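Local coordinates for UPF0255 protein frsA (Vibrio vulnificus, PDB 4I4C) that probably hydrolyses carboxylic esters to an alcohol and a carboxylate, and binds a molecule of hexanoic acid in a pocket of its alpha/beta-hydrolase domain, at residues G270-G275 and D366-Y371; G274-V279 and W341-Q346; H300-F303 and K308-Q311. All coordinates share one frame; numbering follows the deposited sequence.

Contact 1 of 3, residues G270-G275 and D366-Y371. With 6NA (hexanoic acid), chain D.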
loop_
_atom_site.group_PDB
_atom_site.type_symbol
_atom_site.label_atom_id
_atom_site.label_comp_id
_atom_site.label_asym_id
_atom_site.label_seq_id
_atom_site.Cartn_x
_atom_site.Cartn_y
_atom_site.Cartn_z
ATOM N N GLY A 270 -4.675 -0.608 8.709
ATOM C CA GLY A 270 -5.009 -0.228 7.350
ATOM C C GLY A 270 -4.414 1.128 7.004
ATOM O O GLY A 270 -4.714 2.124 7.659
ATOM N N PHE A 271 -3.548 1.156 5.993
ATOM C CA PHE A 271 -2.948 2.397 5.505
ATOM C C PHE A 271 -3.650 2.830 4.228
ATOM O O PHE A 271 -4.004 1.987 3.402
ATOM C CB PHE A 271 -1.471 2.171 5.176
ATOM C CG PHE A 271 -0.660 1.640 6.326
ATOM C CD1 PHE A 271 -0.062 2.506 7.229
ATOM C CD2 PHE A 271 -0.465 0.273 6.479
ATOM C CE1 PHE A 271 0.712 2.011 8.285
ATOM C CE2 PHE A 271 0.306 -0.227 7.527
ATOM C CZ PHE A 271 0.893 0.650 8.427
ATOM N N ARG A 272 -3.813 4.134 4.040
ATOM C CA ARG A 272 -4.495 4.649 2.854
ATOM C C ARG A 272 -5.812 3.915 2.635
ATOM O O ARG A 272 -6.532 3.640 3.588
ATOM C CB ARG A 272 -3.608 4.526 1.595
ATOM C CG ARG A 272 -2.230 5.109 1.720
ATOM C CD ARG A 272 -2.300 6.484 2.290
ATOM N NE ARG A 272 -2.033 7.511 1.296
ATOM C CZ ARG A 272 -2.299 8.802 1.475
ATOM N NH1 ARG A 272 -2.859 9.232 2.617
ATOM N NH2 ARG A 272 -2.013 9.661 0.505
ATOM N N PHE A 273 -6.108 3.566 1.386
ATOM C CA PHE A 273 -7.375 2.919 1.050
ATOM C C PHE A 273 -7.519 1.601 1.796
ATOM O O PHE A 273 -8.636 1.161 2.072
ATOM C CB PHE A 273 -7.496 2.692 -0.459
ATOM C CG PHE A 273 -8.901 2.397 -0.927
ATOM C CD1 PHE A 273 -9.993 2.888 -0.242
ATOM C CD2 PHE A 273 -9.123 1.621 -2.048
ATOM C CE1 PHE A 273 -11.279 2.617 -0.674
ATOM C CE2 PHE A 273 -10.405 1.338 -2.475
ATOM C CZ PHE A 273 -11.481 1.840 -1.787
ATOM N N GLY A 274 -6.392 0.973 2.127
ATOM C CA GLY A 274 -6.412 -0.172 3.027
ATOM C C GLY A 274 -7.205 0.133 4.300
ATOM O O GLY A 274 -7.905 -0.729 4.840
ATOM N N GLY A 275 -7.106 1.372 4.776
ATOM C CA GLY A 275 -7.842 1.798 5.958
ATOM C C GLY A 275 -9.363 1.779 5.844
ATOM O O GLY A 275 -10.050 1.455 6.809
ATOM N N ASP A 366 -3.050 16.329 5.628
ATOM C CA ASP A 366 -3.139 15.283 4.619
ATOM C C ASP A 366 -4.438 15.512 3.861
ATOM O O ASP A 366 -5.517 15.282 4.404
ATOM C CB ASP A 366 -3.151 13.893 5.271
ATOM C CG ASP A 366 -3.213 12.762 4.248
ATOM O OD1 ASP A 366 -3.344 13.041 3.037
ATOM O OD2 ASP A 366 -3.145 11.585 4.654
ATOM N N PRO A 367 -4.340 15.962 2.599
ATOM C CA PRO A 367 -5.540 16.311 1.830
ATOM C C PRO A 367 -6.332 15.068 1.448
ATOM O O PRO A 367 -7.504 15.169 1.100
ATOM C CB PRO A 367 -4.964 16.980 0.585
ATOM C CG PRO A 367 -3.648 16.287 0.389
ATOM C CD PRO A 367 -3.117 16.045 1.780
ATOM N N VAL A 368 -5.689 13.907 1.530
ATOM C CA VAL A 368 -6.332 12.637 1.218
ATOM C C VAL A 368 -7.082 12.122 2.438
ATOM O O VAL A 368 -8.086 11.426 2.306
ATOM C CB VAL A 368 -5.293 11.586 0.748
ATOM C CG1 VAL A 368 -5.914 10.206 0.642
ATOM C CG2 VAL A 368 -4.690 11.998 -0.576
ATOM N N SER A 369 -6.598 12.483 3.627
ATOM C CA SER A 369 -7.202 12.019 4.877
ATOM C C SER A 369 -7.379 13.135 5.906
ATOM O O SER A 369 -6.590 13.253 6.840
ATOM C CB SER A 369 -6.351 10.915 5.492
ATOM O OG SER A 369 -7.013 10.341 6.600
ATOM N N PRO A 370 -8.416 13.959 5.737
ATOM C CA PRO A 370 -8.596 15.085 6.660
ATOM C C PRO A 370 -8.945 14.623 8.076
ATOM O O PRO A 370 -9.426 13.510 8.284
ATOM C CB PRO A 370 -9.756 15.873 6.039
ATOM C CG PRO A 370 -10.508 14.860 5.202
ATOM C CD PRO A 370 -9.455 13.897 4.691
ATOM N N TYR A 371 -8.687 15.480 9.049
ATOM C CA TYR A 371 -9.021 15.183 10.437
ATOM C C TYR A 371 -10.533 14.906 10.571
ATOM O O TYR A 371 -10.949 13.997 11.296
ATOM C CB TYR A 371 -8.558 16.337 11.337
ATOM C CG TYR A 371 -8.835 16.158 12.812
ATOM C CD1 TYR A 371 -8.409 15.022 13.485
ATOM C CD2 TYR A 371 -9.496 17.142 13.540
ATOM C CE1 TYR A 371 -8.647 14.857 14.835
ATOM C CE2 TYR A 371 -9.738 16.985 14.898
ATOM C CZ TYR A 371 -9.308 15.839 15.538
ATOM O OH TYR A 371 -9.546 15.660 16.883
HETATM C CA 6NA D . -5.658 5.946 -1.943
HETATM C C 6NA D . -4.640 4.870 -1.810
HETATM O O 6NA D . -4.893 3.802 -1.323
HETATM C CB 6NA D . -6.029 6.269 -3.326
HETATM C CG 6NA D . -7.100 7.212 -3.549
HETATM C CD 6NA D . -6.901 8.596 -3.153
HETATM C C6 6NA D . -6.245 9.431 -4.133
HETATM O OXT 6NA D . -3.521 5.053 -2.180
#

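Contact 2 of 3, residues G274-V279 and W341-Q346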
loop_
_atom_site.group_PDB
_atom_site.type_symbol
_atom_site.label_atom_id
_atom_site.label_comp_id
_atom_site.label_asym_id
_atom_site.label_seq_id
_atom_site.Cartn_x
_atom_site.Cartn_y
_atom_site.Cartn_z
ATOM N N GLY A 274 -6.392 0.973 2.127
ATOM C CA GLY A 274 -6.412 -0.172 3.027
ATOM C C GLY A 274 -7.205 0.133 4.300
ATOM O O GLY A 274 -7.905 -0.729 4.840
ATOM N N GLY A 275 -7.106 1.372 4.776
ATOM C CA GLY A 275 -7.842 1.798 5.958
ATOM C C GLY A 275 -9.363 1.779 5.844
ATOM O O GLY A 275 -10.050 1.455 6.809
ATOM N N ASN A 276 -9.896 2.135 4.683
ATOM C CA ASN A 276 -11.338 2.030 4.470
ATOM C C ASN A 276 -11.843 0.627 4.667
ATOM O O ASN A 276 -12.924 0.423 5.223
ATOM C CB ASN A 276 -11.710 2.427 3.066
ATOM C CG ASN A 276 -11.550 3.878 2.831
ATOM O OD1 ASN A 276 -10.568 4.483 3.276
ATOM N ND2 ASN A 276 -12.516 4.472 2.123
ATOM N N ALA A 277 -11.063 -0.337 4.186
ATOM C CA ALA A 277 -11.475 -1.731 4.225
ATOM C C ALA A 277 -11.514 -2.266 5.645
ATOM O O ALA A 277 -12.378 -3.083 5.988
ATOM C CB ALA A 277 -10.551 -2.577 3.359
ATOM N N MET A 278 -10.569 -1.816 6.466
ATOM C CA MET A 278 -10.497 -2.260 7.854
ATOM C C MET A 278 -11.650 -1.668 8.678
ATOM O O MET A 278 -12.178 -2.332 9.569
ATOM C CB MET A 278 -9.143 -1.881 8.475
ATOM C CG MET A 278 -7.931 -2.483 7.755
ATOM S SD MET A 278 -8.202 -4.245 7.454
ATOM C CE MET A 278 -8.448 -4.225 5.683
ATOM N N VAL A 279 -12.029 -0.429 8.374
ATOM C CA VAL A 279 -13.121 0.220 9.107
ATOM C C VAL A 279 -14.410 -0.482 8.746
ATOM O O VAL A 279 -15.191 -0.853 9.617
ATOM C CB VAL A 279 -13.310 1.689 8.711
ATOM C CG1 VAL A 279 -14.523 2.237 9.413
ATOM C CG2 VAL A 279 -12.099 2.518 9.051
ATOM N N TRP A 341 -17.352 5.037 -2.835
ATOM C CA TRP A 341 -16.344 4.404 -1.987
ATOM C C TRP A 341 -16.269 5.023 -0.605
ATOM O O TRP A 341 -15.649 4.455 0.299
ATOM C CB TRP A 341 -14.954 4.473 -2.637
ATOM C CG TRP A 341 -14.798 3.640 -3.867
ATOM C CD1 TRP A 341 -15.659 2.688 -4.337
ATOM C CD2 TRP A 341 -13.707 3.682 -4.779
ATOM N NE1 TRP A 341 -15.170 2.140 -5.494
ATOM C CE2 TRP A 341 -13.971 2.734 -5.787
ATOM C CE3 TRP A 341 -12.529 4.433 -4.848
ATOM C CZ2 TRP A 341 -13.101 2.519 -6.849
ATOM C CZ3 TRP A 341 -11.666 4.215 -5.901
ATOM C CH2 TRP A 341 -11.956 3.267 -6.889
ATOM N N SER A 342 -16.868 6.199 -0.454
ATOM C CA SER A 342 -17.009 6.833 0.850
ATOM C C SER A 342 -17.799 5.950 1.812
ATOM O O SER A 342 -18.852 5.426 1.459
ATOM C CB SER A 342 -17.711 8.185 0.704
ATOM O OG SER A 342 -18.362 8.577 1.911
ATOM N N LEU A 343 -17.289 5.812 3.029
ATOM C CA LEU A 343 -17.917 4.987 4.054
ATOM C C LEU A 343 -19.116 5.702 4.678
ATOM O O LEU A 343 -19.911 5.094 5.384
ATOM C CB LEU A 343 -16.908 4.608 5.140
ATOM C CG LEU A 343 -15.793 3.625 4.778
ATOM C CD1 LEU A 343 -14.875 3.411 5.983
ATOM C CD2 LEU A 343 -16.369 2.309 4.311
ATOM N N LYS A 344 -19.217 6.999 4.416
ATOM C CA LYS A 344 -20.391 7.776 4.769
ATOM C C LYS A 344 -21.473 7.535 3.712
ATOM O O LYS A 344 -22.626 7.257 4.048
ATOM C CB LYS A 344 -20.041 9.266 4.844
ATOM C CG LYS A 344 -21.109 10.141 5.470
ATOM C CD LYS A 344 -20.874 11.598 5.116
ATOM C CE LYS A 344 -21.012 12.487 6.340
ATOM N NZ LYS A 344 -22.361 12.383 6.944
ATOM N N VAL A 345 -21.095 7.630 2.438
ATOM C CA VAL A 345 -22.014 7.341 1.342
ATOM C C VAL A 345 -22.563 5.905 1.394
ATOM O O VAL A 345 -23.710 5.644 1.008
ATOM C CB VAL A 345 -21.384 7.675 -0.019
ATOM C CG1 VAL A 345 -22.308 7.273 -1.167
ATOM C CG2 VAL A 345 -21.077 9.163 -0.075
ATOM N N GLN A 346 -21.765 4.988 1.927
ATOM C CA GLN A 346 -22.201 3.603 2.084
ATOM C C GLN A 346 -23.068 3.355 3.334
ATOM O O GLN A 346 -23.710 2.313 3.446
ATOM C CB GLN A 346 -20.999 2.665 2.065
ATOM C CG GLN A 346 -20.178 2.766 0.798
ATOM C CD GLN A 346 -19.080 1.732 0.754
ATOM O OE1 GLN A 346 -19.110 0.768 1.513
ATOM N NE2 GLN A 346 -18.102 1.925 -0.128
#

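Contact 3 of 3, residues H300-F303 and K308-Q311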
loop_
_atom_site.group_PDB
_atom_site.type_symbol
_atom_site.label_atom_id
_atom_site.label_comp_id
_atom_site.label_asym_id
_atom_site.label_seq_id
_atom_site.Cartn_x
_atom_site.Cartn_y
_atom_site.Cartn_z
ATOM N N HIS A 300 -13.887 9.539 3.404
ATOM C CA HIS A 300 -15.047 10.164 2.797
ATOM C C HIS A 300 -14.726 11.366 1.918
ATOM O O HIS A 300 -15.152 11.420 0.757
ATOM C CB HIS A 300 -16.050 10.608 3.870
ATOM C CG HIS A 300 -17.089 11.569 3.364
ATOM N ND1 HIS A 300 -18.125 11.182 2.538
ATOM C CD2 HIS A 300 -17.246 12.900 3.566
ATOM C CE1 HIS A 300 -18.878 12.234 2.257
ATOM N NE2 HIS A 300 -18.367 13.288 2.871
ATOM N N ASP A 301 -13.999 12.333 2.480
ATOM C CA ASP A 301 -13.928 13.671 1.887
ATOM C C ASP A 301 -13.498 13.693 0.418
ATOM O O ASP A 301 -14.217 14.219 -0.426
ATOM C CB ASP A 301 -13.046 14.613 2.714
ATOM C CG ASP A 301 -13.203 16.059 2.294
ATOM O OD1 ASP A 301 -14.185 16.702 2.721
ATOM O OD2 ASP A 301 -12.353 16.550 1.525
ATOM N N ILE A 302 -12.336 13.120 0.119
ATOM C CA ILE A 302 -11.826 13.135 -1.249
ATOM C C ILE A 302 -12.747 12.372 -2.211
ATOM O O ILE A 302 -13.004 12.834 -3.324
ATOM C CB ILE A 302 -10.354 12.630 -1.343
ATOM C CG1 ILE A 302 -9.880 12.601 -2.792
ATOM C CG2 ILE A 302 -10.191 11.250 -0.739
ATOM C CD1 ILE A 302 -9.673 13.974 -3.388
ATOM N N PHE A 303 -13.253 11.220 -1.774
ATOM C CA PHE A 303 -14.096 10.386 -2.628
ATOM C C PHE A 303 -15.374 11.106 -3.028
ATOM O O PHE A 303 -15.910 10.907 -4.123
ATOM C CB PHE A 303 -14.435 9.074 -1.919
ATOM C CG PHE A 303 -13.305 8.091 -1.909
ATOM C CD1 PHE A 303 -12.286 8.182 -2.842
ATOM C CD2 PHE A 303 -13.254 7.084 -0.970
ATOM C CE1 PHE A 303 -11.251 7.286 -2.837
ATOM C CE2 PHE A 303 -12.203 6.174 -0.969
ATOM C CZ PHE A 303 -11.204 6.281 -1.902
ATOM N N LYS A 308 -12.282 17.828 -6.789
ATOM C CA LYS A 308 -10.928 17.598 -6.283
ATOM C C LYS A 308 -10.282 16.412 -6.994
ATOM O O LYS A 308 -9.078 16.411 -7.241
ATOM C CB LYS A 308 -10.931 17.363 -4.767
ATOM C CG LYS A 308 -11.331 18.578 -3.933
ATOM C CD LYS A 308 -10.262 19.667 -3.980
ATOM C CE LYS A 308 -10.724 20.947 -3.286
ATOM N NZ LYS A 308 -10.938 20.767 -1.822
ATOM N N LEU A 309 -11.093 15.405 -7.317
ATOM C CA LEU A 309 -10.620 14.222 -8.033
ATOM C C LEU A 309 -10.148 14.581 -9.442
ATOM O O LEU A 309 -9.150 14.041 -9.933
ATOM C CB LEU A 309 -11.714 13.145 -8.072
ATOM C CG LEU A 309 -12.043 12.565 -6.690
ATOM C CD1 LEU A 309 -13.326 11.755 -6.710
ATOM C CD2 LEU A 309 -10.885 11.714 -6.201
ATOM N N GLN A 310 -10.855 15.516 -10.067
ATOM C CA GLN A 310 -10.536 15.971 -11.417
ATOM C C GLN A 310 -9.263 16.823 -11.485
ATOM O O GLN A 310 -8.787 17.151 -12.571
ATOM C CB GLN A 310 -11.715 16.761 -11.977
ATOM C CG GLN A 310 -12.965 15.928 -12.191
ATOM C CD GLN A 310 -14.167 16.784 -12.538
ATOM O OE1 GLN A 310 -14.014 17.880 -13.075
ATOM N NE2 GLN A 310 -15.374 16.290 -12.223
ATOM N N GLN A 311 -8.723 17.187 -10.326
ATOM C CA GLN A 311 -7.564 18.071 -10.269
ATOM C C GLN A 311 -6.312 17.363 -9.751
ATOM O O GLN A 311 -5.263 17.974 -9.632
ATOM C CB GLN A 311 -7.877 19.317 -9.428
ATOM C CG GLN A 311 -8.830 20.280 -10.118
ATOM C CD GLN A 311 -8.460 20.517 -11.580
ATOM O OE1 GLN A 311 -7.393 21.053 -11.888
ATOM N NE2 GLN A 311 -9.340 20.105 -12.487
#

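Contact 1 of 3, residues G270-G275 and D366-Y371
R272 and D366 join the two segments by a salt bridge, R272 NH1 to D366 OD2 at 3.1 Å. As a hydrogen bond it is weak, with an N-H...O angle of 133°. The carboxylate sits at the edge of the guanidinium, near its plane, and the two planes differ by 29°. R272 sends CG away from its carbonyl carbon and then bends at chi2 and again at chi3, which swings the long chain across to the loop; NH1 also makes a weak hydrogen bond to G296 O.

The aspartate is steadied from within its own loop: V368 N donates to D366 OD1 at 2.9 Å, closing an Asx turn from above the carboxylate plane. The same valine supplies the apolar part of the contact: V368 CG1 lies over one guanidinium face, 4.0 Å from R272 CZ, and V368 CG2 comes within 3.7 Å of R272 NH2.

Hexanoic acid lies against the turn at R272. F273 N donates to its O atom at 3.0 Å, and L202 N binds the ligand too, a pair of backbone donors consistent with an oxyanion hole. R272 CB packs against the ligand's carboxyl group.

The sequence G-F-R-F-G, with R272 at positive phi (49°), forms the strand-turn-helix of a nucleophile elbow, the nucleophile position being held by arginine. Its glycines let strand 266-271 and helix 273-284 close up tightly. The partner loop leads from strand 358-363 to helix 371-379, where P370 is the N-cap residue.

Contact 2 of 3, residues G274-V279 and W341-Q346
L343 reaches V279 and the backbone O of N276 by turning CG away from its own carbonyl carbon (chi1 -70°) and then running on with CD1 fully extended (chi2 178°). The methyl is thereby pushed against helix 273-284, where it touches three atoms: V279 CB and V279 CG1, both 3.6 Å from L343 CD1, and N276 O, also at 3.6 Å. A forked leucine suits this place: CD1 fills the angle between the V279 side chain and the carbonyl of N276, while L343 CD2 stays just beyond that oxygen, 4.0 Å from N276 O.

This helix is the one that follows the nucleophile elbow of the alpha/beta-hydrolase fold. M278 and V279 rest on C292 and I294 of strand 291-295, and V279 also borders the loop of W341-Q346.

N276 supplies the polar part. Its CG, likewise turned from the carbonyl carbon, carries ND2 to 3.6 Å from W341 O without a hydrogen bond; the amide instead bonds P298 O and Y244 OH. That hydroxyl also bonds W341 O, so the tyrosine bridges the two segments. Asparagine suits this buried position because its ND2 can serve both oxygens at once and so is satisfied.

The loop is shaped from within by S342, whose OG accepts from V345 N at 2.9 Å in a nearly straight bond (175°), an ST motif, and from K344 N more weakly. The same OG is hydrogen-bonded to H300 ND1. L343 shares backbone hydrogen bonding with I299, and Q346 reaches A340 O with NE2 and R280 NE with OE1.

Contact 3 of 3, residues H300-F303 and K308-Q311
The ring of F303, whose backbone O lies 3.8 Å from L309 CD1, is the flat group beside this contact. W341 covers one face, its indole edge-on, and its CB comes close to the phenyl as well. I302 CG2, the shorter branch of that side chain, lies over the other face. Along the rim come two others: F273, its ring turned about 80° from that of F303, and the amide of N276. F303's side chain leaves the backbone away from K308-Q311, and its ring ends near the bound hexanoic acid, about 4 Å from it at the nearest atoms; F303 offers that segment mainly its backbone.

Aliphatic packing holds the two segments together, with no hydrogen bond between them. L309 sets its fork against the I302 carbonyl, with CD2 also on the I302 side chain and CD1 reaching F303 O: L309 CG stands 3.5 Å from I302 O, and L309 CD2 touches I302 CG1 at 3.7 Å. I302 reaches out because CG1 is anti to its backbone N (chi1 177°); chi2 of 71° then turns CD1 alongside K308 CB, 3.9 Å away. Isoleucine fits here, as its longer branch spans two neighbouring residues.

K308 contributes only the root of its side chain before its chain bends away. K308 NZ remains 5.6 Å from D301 OD2, too far for a salt bridge, though a mild attraction is plausible.

Both segments belong to the excursion between strands 291-295 and 358-363. The loop of H300-F303 is tied to helix 371-379 by D373, whose carboxylate oxygens take up H300 N and D301 N. Past it, L309 packs on S335 and M338 by helix 331-337, and Q311 lies on L36 and I40 of helix 31-44.

Contacts 1 and 2 share G274 and G275 at the start of helix 273-284, but contact 1 works from the turn before the helix and contact 2 from its flank. Contact 1, the surface contact beside the ligand, rests on a salt bridge backed by V368; contact 2 is fully buried and combines leucine-valine packing with a polar network routed through outside partners. Contact 3, farthest from the chain centre and half buried, has no hydrogen bonds or charge pairs between its segments, aliphatic carbons packing on each other and on backbone carbonyls; the long loops closed by the other two enclose it. F273, W341 and F303, one from each contact, touch pairwise. P370 against D301 further joins contacts 1 and 3.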